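PDB 6IDP: MATE family efflux transporter from Vibrio cholerae, which probably exports drugs and other organic compounds across the membrane in exchange for protons, as expected of an H+-dependent multidrug MATE transporter. Local coordinates for residues S76-A81 and G295-A300; L109-R113 and I130-L135. Residues are numbered along the deposited sequence.

Contact 1: S76-A81 and G295-A300; sequences SRAIGA and GRMLGA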
loop_
_atom_site.group_PDB
_atom_site.type_symbol
_atom_site.label_atom_id
_atom_site.label_comp_id
_atom_site.label_asym_id
_atom_site.label_seq_id
_atom_site.Cartn_x
_atom_site.Cartn_y
_atom_site.Cartn_z
ATOM N N SER A 76 -16.486 -1.990 9.451
ATOM C CA SER A 76 -17.326 -0.891 8.971
ATOM C C SER A 76 -18.718 -1.393 8.588
ATOM O O SER A 76 -19.716 -0.720 8.840
ATOM C CB SER A 76 -16.675 -0.164 7.787
ATOM O OG SER A 76 -16.554 -1.001 6.650
ATOM N N ARG A 77 -18.782 -2.580 7.996
ATOM C CA ARG A 77 -20.065 -3.180 7.652
ATOM C C ARG A 77 -20.877 -3.486 8.909
ATOM O O ARG A 77 -22.081 -3.240 8.949
ATOM C CB ARG A 77 -19.869 -4.453 6.826
ATOM C CG ARG A 77 -21.169 -5.076 6.358
ATOM C CD ARG A 77 -20.919 -6.189 5.364
ATOM N NE ARG A 77 -22.167 -6.774 4.887
ATOM C CZ ARG A 77 -22.255 -7.605 3.854
ATOM N NH1 ARG A 77 -21.166 -7.950 3.181
ATOM N NH2 ARG A 77 -23.435 -8.088 3.489
ATOM N N ALA A 78 -20.210 -4.009 9.934
ATOM C CA ALA A 78 -20.867 -4.290 11.206
ATOM C C ALA A 78 -21.447 -3.014 11.811
ATOM O O ALA A 78 -22.546 -3.023 12.365
ATOM C CB ALA A 78 -19.899 -4.945 12.177
ATOM N N ILE A 79 -20.706 -1.916 11.699
ATOM C CA ILE A 79 -21.181 -0.630 12.196
ATOM C C ILE A 79 -22.413 -0.178 11.418
ATOM O O ILE A 79 -23.402 0.258 12.007
ATOM C CB ILE A 79 -20.092 0.456 12.107
ATOM C CG1 ILE A 79 -18.885 0.071 12.963
ATOM C CG2 ILE A 79 -20.648 1.803 12.555
ATOM C CD1 ILE A 79 -17.724 1.031 12.852
ATOM N N GLY A 80 -22.353 -0.297 10.096
ATOM C CA GLY A 80 -23.471 0.077 9.247
ATOM C C GLY A 80 -24.745 -0.674 9.591
ATOM O O GLY A 80 -25.845 -0.128 9.488
ATOM N N ALA A 81 -24.593 -1.925 10.013
ATOM C CA ALA A 81 -25.733 -2.770 10.357
ATOM C C ALA A 81 -26.200 -2.538 11.794
ATOM O O ALA A 81 -27.124 -3.198 12.266
ATOM C CB ALA A 81 -25.383 -4.234 10.147
ATOM N N GLY A 295 -18.037 0.110 3.036
ATOM C CA GLY A 295 -18.390 -0.945 3.970
ATOM C C GLY A 295 -19.527 -0.558 4.897
ATOM O O GLY A 295 -20.455 -1.340 5.112
ATOM N N ARG A 296 -19.460 0.653 5.441
ATOM C CA ARG A 296 -20.512 1.146 6.323
ATOM C C ARG A 296 -21.833 1.285 5.569
ATOM O O ARG A 296 -22.893 0.939 6.091
ATOM C CB ARG A 296 -20.117 2.489 6.946
ATOM C CG ARG A 296 -21.009 2.904 8.117
ATOM C CD ARG A 296 -20.955 4.403 8.375
ATOM N NE ARG A 296 -21.340 5.170 7.192
ATOM C CZ ARG A 296 -22.596 5.365 6.799
ATOM N NH1 ARG A 296 -23.602 4.848 7.492
ATOM N NH2 ARG A 296 -22.846 6.076 5.709
ATOM N N MET A 297 -21.762 1.793 4.339
ATOM C CA MET A 297 -22.958 1.994 3.532
ATOM C C MET A 297 -23.613 0.662 3.174
ATOM O O MET A 297 -24.841 0.557 3.152
ATOM C CB MET A 297 -22.632 2.794 2.266
ATOM C CG MET A 297 -22.453 4.290 2.509
ATOM S SD MET A 297 -22.049 5.233 1.016
ATOM C CE MET A 297 -20.790 4.198 0.302
ATOM N N LEU A 298 -22.796 -0.355 2.906
ATOM C CA LEU A 298 -23.314 -1.691 2.622
ATOM C C LEU A 298 -24.078 -2.251 3.821
ATOM O O LEU A 298 -25.136 -2.858 3.664
ATOM C CB LEU A 298 -22.180 -2.644 2.231
ATOM C CG LEU A 298 -22.596 -4.095 1.958
ATOM C CD1 LEU A 298 -23.697 -4.154 0.911
ATOM C CD2 LEU A 298 -21.405 -4.950 1.533
ATOM N N GLY A 299 -23.542 -2.034 5.017
ATOM C CA GLY A 299 -24.183 -2.510 6.230
ATOM C C GLY A 299 -25.518 -1.832 6.481
ATOM O O GLY A 299 -26.459 -2.455 6.973
ATOM N N ALA A 300 -25.596 -0.551 6.130
ATOM C CA ALA A 300 -26.794 0.247 6.355
ATOM C C ALA A 300 -27.742 0.202 5.160
ATOM O O ALA A 300 -28.749 0.909 5.138
ATOM C CB ALA A 300 -26.414 1.686 6.663
HETATM O O HOH W 1 -25.446 -5.718 3.837
#
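Arg77 lays its extended side chain beside Leu298, whose CD2 sits over one face of the guanidinium, 3.4 Å from NH1; a water accepts a weak bond from Arg77 NH2 (3.1 Å) and donates to Leu298 O (2.9 Å). Beside this pair the C-terminal turns of helices 54-80 and 281-299 pack backbone to backbone: segment axes 6.3 Å apart, crossing at -37°, with the CA atoms of Gly80 and Gly299 4.0 Å apart. A CB on Gly80 would clash with Arg296 O, and one on Gly299 with Arg77 O; one on Gly295 would meet Ser76 OG, which hydrogen-bonds to Thr72. The backbones exchange CA-H...O contacts both ways, among them Arg296 CA to Ser76 O and Arg77 CA to Gly295 O (both 3.2 Å), and Gly80 CA to Arg296 O (3.3 Å). This is glycine-mediated transmembrane helix packing, joining one helix from each MatE repeat. With backbone CA-H...O contacts and one water bridge in place of direct conventional hydrogen bonds, cohesion here depends on close shape fit.

Contact 2: L109-R113 and I130-L135; sequences LYLLR and IDHYWL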
loop_
_atom_site.group_PDB
_atom_site.type_symbol
_atom_site.label_atom_id
_atom_site.label_comp_id
_atom_site.label_asym_id
_atom_site.label_seq_id
_atom_site.Cartn_x
_atom_site.Cartn_y
_atom_site.Cartn_z
ATOM N N LEU A 109 11.294 -15.674 11.320
ATOM C CA LEU A 109 12.117 -15.040 10.299
ATOM C C LEU A 109 13.550 -14.856 10.788
ATOM O O LEU A 109 14.501 -15.085 10.040
ATOM C CB LEU A 109 11.523 -13.694 9.882
ATOM C CG LEU A 109 10.227 -13.757 9.070
ATOM C CD1 LEU A 109 9.771 -12.364 8.672
ATOM C CD2 LEU A 109 10.402 -14.642 7.847
ATOM N N TYR A 110 13.706 -14.448 12.044
ATOM C CA TYR A 110 15.035 -14.299 12.619
ATOM C C TYR A 110 15.678 -15.666 12.828
ATOM O O TYR A 110 16.892 -15.817 12.697
ATOM C CB TYR A 110 14.985 -13.531 13.942
ATOM C CG TYR A 110 16.360 -13.203 14.478
ATOM C CD1 TYR A 110 17.029 -12.059 14.067
ATOM C CD2 TYR A 110 16.996 -14.047 15.380
ATOM C CE1 TYR A 110 18.289 -11.759 14.545
ATOM C CE2 TYR A 110 18.258 -13.756 15.865
ATOM C CZ TYR A 110 18.900 -12.611 15.443
ATOM O OH TYR A 110 20.154 -12.315 15.922
ATOM N N LEU A 111 14.854 -16.657 13.152
ATOM C CA LEU A 111 15.333 -18.021 13.350
ATOM C C LEU A 111 15.903 -18.611 12.065
ATOM O O LEU A 111 16.875 -19.365 12.093
ATOM C CB LEU A 111 14.202 -18.910 13.874
ATOM C CG LEU A 111 14.275 -19.352 15.338
ATOM C CD1 LEU A 111 14.752 -18.218 16.232
ATOM C CD2 LEU A 111 12.927 -19.887 15.803
ATOM N N LEU A 112 15.296 -18.260 10.936
ATOM C CA LEU A 112 15.694 -18.818 9.650
ATOM C C LEU A 112 16.385 -17.780 8.774
ATOM O O LEU A 112 16.282 -17.835 7.548
ATOM C CB LEU A 112 14.475 -19.384 8.917
ATOM C CG LEU A 112 13.556 -20.323 9.701
ATOM C CD1 LEU A 112 12.279 -20.598 8.918
ATOM C CD2 LEU A 112 14.271 -21.620 10.044
ATOM N N ARG A 113 17.091 -16.841 9.396
ATOM C CA ARG A 113 17.735 -15.765 8.651
ATOM C C ARG A 113 18.822 -16.291 7.709
ATOM O O ARG A 113 18.887 -15.877 6.554
ATOM C CB ARG A 113 18.312 -14.711 9.607
ATOM C CG ARG A 113 19.348 -15.218 10.597
ATOM C CD ARG A 113 19.664 -14.173 11.658
ATOM N NE ARG A 113 20.718 -14.634 12.555
ATOM C CZ ARG A 113 20.524 -15.498 13.545
ATOM N NH1 ARG A 113 19.314 -15.992 13.764
ATOM N NH2 ARG A 113 21.539 -15.872 14.313
ATOM N N ILE A 130 23.413 -8.554 9.894
ATOM C CA ILE A 130 22.016 -8.972 10.028
ATOM C C ILE A 130 21.735 -9.584 11.405
ATOM O O ILE A 130 20.628 -9.449 11.937
ATOM C CB ILE A 130 21.624 -9.975 8.904
ATOM C CG1 ILE A 130 20.786 -9.277 7.831
ATOM C CG2 ILE A 130 20.832 -11.155 9.448
ATOM C CD1 ILE A 130 21.432 -8.051 7.248
ATOM N N ASP A 131 22.745 -10.229 11.987
ATOM C CA ASP A 131 22.614 -10.864 13.299
ATOM C C ASP A 131 22.098 -9.907 14.369
ATOM O O ASP A 131 21.348 -10.307 15.261
ATOM C CB ASP A 131 23.955 -11.456 13.747
ATOM C CG ASP A 131 24.086 -12.930 13.414
ATOM O OD1 ASP A 131 23.046 -13.604 13.258
ATOM O OD2 ASP A 131 25.231 -13.417 13.319
ATOM N N HIS A 132 22.495 -8.642 14.280
ATOM C CA HIS A 132 22.041 -7.655 15.249
ATOM C C HIS A 132 21.047 -6.659 14.646
ATOM O O HIS A 132 20.195 -6.123 15.357
ATOM C CB HIS A 132 23.236 -6.911 15.857
ATOM C CG HIS A 132 24.111 -6.236 14.848
ATOM N ND1 HIS A 132 23.869 -4.958 14.393
ATOM C CD2 HIS A 132 25.229 -6.658 14.211
ATOM C CE1 HIS A 132 24.800 -4.622 13.516
ATOM N NE2 HIS A 132 25.637 -5.636 13.388
ATOM N N TYR A 133 21.137 -6.420 13.341
ATOM C CA TYR A 133 20.247 -5.453 12.704
ATOM C C TYR A 133 18.796 -5.928 12.683
ATOM O O TYR A 133 17.886 -5.142 12.938
ATOM C CB TYR A 133 20.706 -5.136 11.276
ATOM C CG TYR A 133 19.778 -4.180 10.556
ATOM C CD1 TYR A 133 19.422 -2.966 11.129
ATOM C CD2 TYR A 133 19.256 -4.493 9.306
ATOM C CE1 TYR A 133 18.571 -2.090 10.481
ATOM C CE2 TYR A 133 18.405 -3.619 8.649
ATOM C CZ TYR A 133 18.069 -2.420 9.241
ATOM O OH TYR A 133 17.224 -1.547 8.596
ATOM N N TRP A 134 18.579 -7.207 12.389
ATOM C CA TRP A 134 17.218 -7.732 12.291
ATOM C C TRP A 134 16.520 -7.788 13.645
ATOM O O TRP A 134 15.294 -7.768 13.709
ATOM C CB TRP A 134 17.214 -9.121 11.646
ATOM C CG TRP A 134 17.253 -9.079 10.149
ATOM C CD1 TRP A 134 17.650 -8.031 9.371
ATOM C CD2 TRP A 134 16.868 -10.125 9.246
ATOM N NE1 TRP A 134 17.544 -8.362 8.042
ATOM C CE2 TRP A 134 17.068 -9.642 7.938
ATOM C CE3 TRP A 134 16.379 -11.424 9.416
ATOM C CZ2 TRP A 134 16.795 -10.409 6.807
ATOM C CZ3 TRP A 134 16.108 -12.185 8.291
ATOM C CH2 TRP A 134 16.318 -11.675 7.005
ATOM N N LEU A 135 17.296 -7.863 14.720
ATOM C CA LEU A 135 16.728 -7.786 16.061
ATOM C C LEU A 135 15.982 -6.469 16.230
ATOM O O LEU A 135 14.790 -6.450 16.553
ATOM C CB LEU A 135 17.818 -7.924 17.125
ATOM C CG LEU A 135 18.413 -9.326 17.262
ATOM C CD1 LEU A 135 19.545 -9.342 18.276
ATOM C CD2 LEU A 135 17.327 -10.319 17.646
#
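Two consecutive transmembrane helices of the first MatE repeat, 84-111 and 124-156, form a helical hairpin whose connection includes the short helix 113-119; here the end of the first helix meets the early turns of the second. Leu109 comes first: its carbonyl O lies 3.7 Å from CZ3 at the edge of the Trp134 indole, while its side chain packs on Ile56 and Ile60 of helix 54-80. Tyr110, with chi1 in the t well, reaches across to the second helix. Its OH donates a very short hydrogen bond to Asp131 O (2.4 Å); helix 124-156 is kinked here, and Leu135 N does not take up Asp131 O as a regular helix would. Leu135 CD2 covers one face of the phenol ring in a CH-pi contact, 3.7 Å from the centroid, and Trp134 CB lies at the ring edge, 3.8 Å from Tyr110 CD1. A bound monoolein touches both Tyr110 and Leu135, so this flank of the hairpin meets lipid. Leu111 ends the helix and Leu112 breaks it, standing at the N-cap position of helix 113-119. Arg113 points its CA-to-CB bond toward helix 124-156: its CB packs 3.6 Å from Trp134 CZ3 and its CD 3.9 Å from Ile130 CG2, so that its aliphatic part rests on apolar groups before the charge meets Asp131. The salt bridge runs from Arg113 NE to Asp131 OD1 at 2.6 Å, with a weak second bond from NH2 to the same oxygen at 2.9 Å, while Arg113 NH1 donates to Tyr110 O at 2.7 Å.

How the contacts relate
Contact 1 and contact 2 lie 42 Å apart between centres, with nearest atoms about 28 Å apart, and do not touch. Their first segments nevertheless sit on successive helices, 54-80 and 84-111: contact 1 takes the end of the former, contact 2 the end of the latter, and Leu109 of contact 2 packs against the early part of helix 54-80. Contact 2 is local, closing a hairpin across 16 intervening residues; contact 1 spans 213 and joins the two MatE repeats. Both are peripheral, their centres 23 and 25 Å from that of the chain. Bound monoolein touches contact 2, whereas the Ala81 side chain of contact 1 is about 8 Å from one.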